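Local coordinates for PKS_KS domain-containing protein (Photorhabdus luminescens subsp. laumondii, PDB 6SMO) that probably catalyses chain-elongating condensations as a type II polyketide ketosynthase, working with an acyl carrier protein and a second ketosynthase-like chain in octaketide biosynthesis, at residues G124-A128 and A170-A175; A355-N361 and D405-I409. One frame throughout, in Å; residues are numbered along the deposited sequence.

Contact 1 of 2, residues G124-A128 and A170-A175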
loop_
_atom_site.group_PDB
_atom_site.type_symbol
_atom_site.label_atom_id
_atom_site.label_comp_id
_atom_site.label_asym_id
_atom_site.label_seq_id
_atom_site.Cartn_x
_atom_site.Cartn_y
_atom_site.Cartn_z
ATOM N N GLY B 124 -1.780 16.770 10.837
ATOM C CA GLY B 124 -2.126 15.374 10.498
ATOM C C GLY B 124 -0.895 14.513 10.265
ATOM O O GLY B 124 0.181 15.079 9.994
ATOM N N VAL B 125 -1.055 13.189 10.357
ATOM C CA VAL B 125 0.035 12.179 10.206
ATOM C C VAL B 125 -0.221 11.360 8.934
ATOM O O VAL B 125 -1.399 11.175 8.575
ATOM C CB VAL B 125 0.134 11.272 11.450
ATOM C CG1 VAL B 125 1.216 10.212 11.306
ATOM C CG2 VAL B 125 0.355 12.081 12.718
ATOM N N ALA B 126 0.851 10.898 8.284
ATOM C CA ALA B 126 0.821 10.005 7.101
ATOM C C ALA B 126 2.100 9.158 7.068
ATOM O O ALA B 126 3.035 9.519 6.328
ATOM C CB ALA B 126 0.655 10.821 5.842
ATOM N N ILE B 127 2.135 8.080 7.860
ATOM C CA ILE B 127 3.271 7.114 7.937
ATOM C C ILE B 127 2.874 5.843 7.181
ATOM O O ILE B 127 1.937 5.154 7.632
ATOM C CB ILE B 127 3.664 6.825 9.401
ATOM C CG1 ILE B 127 4.120 8.099 10.118
ATOM C CG2 ILE B 127 4.720 5.730 9.472
ATOM C CD1 ILE B 127 4.232 7.964 11.619
ATOM N N ALA B 128 3.572 5.554 6.079
ATOM C CA ALA B 128 3.299 4.425 5.159
ATOM C C ALA B 128 4.145 3.208 5.549
ATOM O O ALA B 128 5.120 3.370 6.311
ATOM C CB ALA B 128 3.580 4.850 3.740
ATOM N N ALA B 170 2.025 2.658 13.604
ATOM C CA ALA B 170 3.015 3.754 13.492
ATOM C C ALA B 170 2.298 5.106 13.373
ATOM O O ALA B 170 2.704 6.048 14.080
ATOM C CB ALA B 170 3.920 3.504 12.310
ATOM N N ALA B 171 1.273 5.189 12.517
ATOM C CA ALA B 171 0.522 6.428 12.200
ATOM C C ALA B 171 -0.229 6.934 13.438
ATOM O O ALA B 171 -0.129 8.141 13.734
ATOM C CB ALA B 171 -0.424 6.181 11.049
ATOM N N THR B 172 -0.949 6.046 14.130
ATOM C CA THR B 172 -1.846 6.379 15.272
ATOM C C THR B 172 -1.020 6.692 16.527
ATOM O O THR B 172 -1.408 7.622 17.261
ATOM C CB THR B 172 -2.855 5.255 15.535
ATOM O OG1 THR B 172 -2.136 4.035 15.719
ATOM C CG2 THR B 172 -3.857 5.093 14.414
ATOM N N SER B 173 0.061 5.941 16.769
ATOM C CA SER B 173 0.964 6.101 17.941
ATOM C C SER B 173 1.622 7.486 17.912
ATOM O O SER B 173 1.695 8.127 18.981
ATOM C CB SER B 173 1.999 5.006 17.994
ATOM O OG SER B 173 1.389 3.740 18.198
ATOM N N VAL B 174 2.084 7.920 16.734
ATOM C CA VAL B 174 2.747 9.241 16.512
ATOM C C VAL B 174 1.696 10.353 16.641
ATOM O O VAL B 174 2.010 11.385 17.270
ATOM C CB VAL B 174 3.473 9.285 15.151
ATOM C CG1 VAL B 174 3.900 10.695 14.768
ATOM C CG2 VAL B 174 4.670 8.348 15.132
ATOM N N ALA B 175 0.504 10.147 16.069
ATOM C CA ALA B 175 -0.644 11.085 16.124
ATOM C C ALA B 175 -1.068 11.305 17.583
ATOM O O ALA B 175 -1.414 12.453 17.929
ATOM C CB ALA B 175 -1.787 10.557 15.291
HETATM O O HOH W 1 1.209 3.582 9.835
#

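Contact 2 of 2, residues A355-N361 and D405-I409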
loop_
_atom_site.group_PDB
_atom_site.type_symbol
_atom_site.label_atom_id
_atom_site.label_comp_id
_atom_site.label_asym_id
_atom_site.label_seq_id
_atom_site.Cartn_x
_atom_site.Cartn_y
_atom_site.Cartn_z
ATOM N N ALA B 355 19.848 14.049 -21.023
ATOM C CA ALA B 355 19.790 13.095 -19.889
ATOM C C ALA B 355 21.199 12.714 -19.416
ATOM O O ALA B 355 21.352 12.413 -18.215
ATOM C CB ALA B 355 19.007 11.869 -20.294
ATOM N N PHE B 356 22.185 12.722 -20.320
ATOM C CA PHE B 356 23.552 12.172 -20.103
ATOM C C PHE B 356 24.317 13.005 -19.065
ATOM O O PHE B 356 25.047 12.405 -18.250
ATOM C CB PHE B 356 24.309 12.083 -21.430
ATOM C CG PHE B 356 23.838 10.970 -22.333
ATOM C CD1 PHE B 356 24.325 9.681 -22.182
ATOM C CD2 PHE B 356 22.898 11.208 -23.325
ATOM C CE1 PHE B 356 23.889 8.656 -23.008
ATOM C CE2 PHE B 356 22.463 10.181 -24.149
ATOM C CZ PHE B 356 22.959 8.908 -23.990
ATOM N N GLY B 357 24.157 14.332 -19.092
ATOM C CA GLY B 357 24.859 15.270 -18.192
ATOM C C GLY B 357 24.414 15.146 -16.744
ATOM O O GLY B 357 25.253 15.380 -15.852
ATOM N N ILE B 358 23.145 14.789 -16.517
ATOM C CA ILE B 358 22.458 14.868 -15.193
ATOM C C ILE B 358 23.002 13.782 -14.267
ATOM O O ILE B 358 22.921 12.599 -14.591
ATOM C CB ILE B 358 20.929 14.764 -15.366
ATOM C CG1 ILE B 358 20.379 15.929 -16.194
ATOM C CG2 ILE B 358 20.234 14.658 -14.016
ATOM C CD1 ILE B 358 18.996 15.693 -16.753
ATOM N N PRO B 359 23.574 14.147 -13.095
ATOM C CA PRO B 359 23.926 13.167 -12.066
ATOM C C PRO B 359 22.694 12.419 -11.531
ATOM O O PRO B 359 21.757 13.066 -11.098
ATOM C CB PRO B 359 24.582 14.006 -10.954
ATOM C CG PRO B 359 25.007 15.285 -11.641
ATOM C CD PRO B 359 23.961 15.513 -12.711
ATOM N N ILE B 360 22.728 11.084 -11.594
ATOM C CA ILE B 360 21.662 10.161 -11.096
ATOM C C ILE B 360 22.307 9.211 -10.081
ATOM O O ILE B 360 23.377 8.673 -10.400
ATOM C CB ILE B 360 21.018 9.389 -12.267
ATOM C CG1 ILE B 360 20.533 10.325 -13.379
ATOM C CG2 ILE B 360 19.899 8.485 -11.773
ATOM C CD1 ILE B 360 20.465 9.676 -14.741
ATOM N N ASN B 361 21.697 9.010 -8.909
ATOM C CA ASN B 361 22.258 8.123 -7.851
ATOM C C ASN B 361 21.165 7.236 -7.248
ATOM O O ASN B 361 19.968 7.520 -7.456
ATOM C CB ASN B 361 22.988 8.911 -6.759
ATOM C CG ASN B 361 22.130 9.954 -6.074
ATOM O OD1 ASN B 361 20.934 10.060 -6.337
ATOM N ND2 ASN B 361 22.734 10.732 -5.192
ATOM N N ASP B 405 23.947 3.701 -19.466
ATOM C CA ASP B 405 25.097 4.528 -19.927
ATOM C C ASP B 405 24.857 6.009 -19.596
ATOM O O ASP B 405 25.291 6.866 -20.392
ATOM C CB ASP B 405 25.361 4.311 -21.421
ATOM C CG ASP B 405 24.202 4.699 -22.326
ATOM O OD1 ASP B 405 23.045 4.627 -21.863
ATOM O OD2 ASP B 405 24.466 5.070 -23.486
ATOM N N LEU B 406 24.211 6.299 -18.460
ATOM C CA LEU B 406 24.049 7.674 -17.910
ATOM C C LEU B 406 25.096 7.893 -16.812
ATOM O O LEU B 406 25.792 6.922 -16.456
ATOM C CB LEU B 406 22.629 7.845 -17.359
ATOM C CG LEU B 406 21.498 7.739 -18.383
ATOM C CD1 LEU B 406 20.158 7.535 -17.692
ATOM C CD2 LEU B 406 21.452 8.967 -19.278
ATOM N N ASP B 407 25.204 9.125 -16.304
ATOM C CA ASP B 407 26.102 9.495 -15.176
ATOM C C ASP B 407 25.453 9.020 -13.872
ATOM O O ASP B 407 24.398 9.572 -13.508
ATOM C CB ASP B 407 26.378 11.003 -15.164
ATOM C CG ASP B 407 27.356 11.462 -14.093
ATOM O OD1 ASP B 407 27.849 10.603 -13.332
ATOM O OD2 ASP B 407 27.619 12.680 -14.030
ATOM N N TYR B 408 26.060 8.033 -13.202
ATOM C CA TYR B 408 25.530 7.393 -11.968
ATOM C C TYR B 408 26.385 7.760 -10.747
ATOM O O TYR B 408 26.122 7.203 -9.660
ATOM C CB TYR B 408 25.429 5.877 -12.152
ATOM C CG TYR B 408 24.512 5.461 -13.273
ATOM C CD1 TYR B 408 23.167 5.798 -13.257
ATOM C CD2 TYR B 408 24.985 4.741 -14.357
ATOM C CE1 TYR B 408 22.317 5.430 -14.288
ATOM C CE2 TYR B 408 24.149 4.363 -15.394
ATOM C CZ TYR B 408 22.809 4.706 -15.360
ATOM O OH TYR B 408 21.980 4.338 -16.379
ATOM N N ILE B 409 27.355 8.670 -10.908
ATOM C CA ILE B 409 28.205 9.211 -9.804
ATOM C C ILE B 409 28.846 8.037 -9.066
ATOM O O ILE B 409 28.567 7.812 -7.889
ATOM C CB ILE B 409 27.369 10.097 -8.856
ATOM C CG1 ILE B 409 26.394 11.002 -9.617
ATOM C CG2 ILE B 409 28.266 10.904 -7.929
ATOM C CD1 ILE B 409 25.076 11.185 -8.910
#

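Contact 1 of 2, residues G124-A128 and A170-A175
Start with Ile127, the residue most covered by the other segment. Its mt rotamer extends the CG1-CD1 arm over the helix, where CD1 lies 3.6 Å from Val174 CG2 and 3.5 Å from Ala170 O. The other branch, CG2, rests 3.7 Å from Ala170 CB, so the side chain straddles one turn of the helix. Two residues back on the strand, Val125 adopts the t rotamer: its CG2 packs 3.7 Å from Ala175 CB and 4.3 Å from Val174 CG1, while CG1 approaches Ala171 O at 3.5 Å. Val174, also t, sits between these side chains, its CG1 4.2 Å from Ile127 CD1. Strand alternation sends Ala126 the other way, and Ala128 meets Ala193 and Ala197 of helix 193-206 on the far face of the sheet.

The helix runs roughly antiparallel to the strand, at 148°, the axes of the two segments approaching to 7.7 Å. Alanines at 170, 171 and 175 allow that spacing; Ala171 CA comes within 5.1 Å of Ile127 CA. This is helix-on-sheet packing in the thiolase-like fold, with strand 124-128 bonded through its backbone to strand 212-219. On the helix's outward side, Thr172 packs on His362 of the partner Ketoacyl_synth_N domain-containing chain.

No direct hydrogen bond crosses the interface. A water donates to Ile127 O at 2.8 Å and accepts weakly from Ala171 N at 3.1 Å, the one water bridge here; the rest is aliphatic packing, with methyls also on the carbonyls of Ala170 and Ala171. The chemistry implies adhesion by shape and hydrophobic burial, with little directional bonding.

Contact 2 of 2, residues A355-N361 and D405-I409
Phe356 lays one face of its ring over Leu406, whose CD2 is 4.1 Å from Phe356 CD1, while the ring edge meets the backbone of Asp405, with CE1 3.5 Å from Asp405 O. The same leucine methyl touches Ala355 CB at 3.9 Å, and Leu406 CD1 reaches Ile360 CD1 at 3.7 Å, so Leu406 fills the space between the turn at 355-357 and the strand that follows. Asp405 turns its carboxylate to a salt bridge with Lys348 on helix 337-350.

Further along, the backbones meet: Ile360 N donates to Asp407 O at 3.0 Å, and Tyr408 CA gives a CA-H...O contact to Ile360 O, also 3.0 Å. Asp407 OD1 accepts from Ile409 N at 3.1 Å, an Asx turn that bends the 405-409 loop beside strand 360-361. That strand is an edge of the mixed sheet in this ketosynthase, bonded on its other flank to Ile329 of strand 326-330, and the loop lies against it without forming a regular strand.

Tyr408 directs its CA-CB bond away overall, though its CD1 still lies 4.3 Å from Ile360 CB; its OH bonds to Ser344 and its ring stacks on Phe251. Ile409, at positive phi, points its CA-CB bond toward the 355-361 segment, placing CD1 3.5 Å from Pro359 CB and 3.8 Å from Asn361 CB. Asn361 ND2 bonds to Tyr328, Glu385 and the carbonyl of His392.

In the fold
Both contacts involve the same mixed sheet but lie on opposite sides of the chain's centre, their own centres about 36 Å apart and without touching. Contact 1 is wholly buried, a helix laid on a strand near one end of the strand order, close to the partner chain. Contact 2 sits at the outermost strand of the other end and is mostly buried, though Phe356 and Gly357 are exposed; no other chain of the assembly reaches it. The chemistry follows: contact 1 relies on aliphatic side chains with one bridging water, whereas contact 2, where a loop lies against a short edge strand and the turn before it, buries twice the area and adds a direct backbone hydrogen bond.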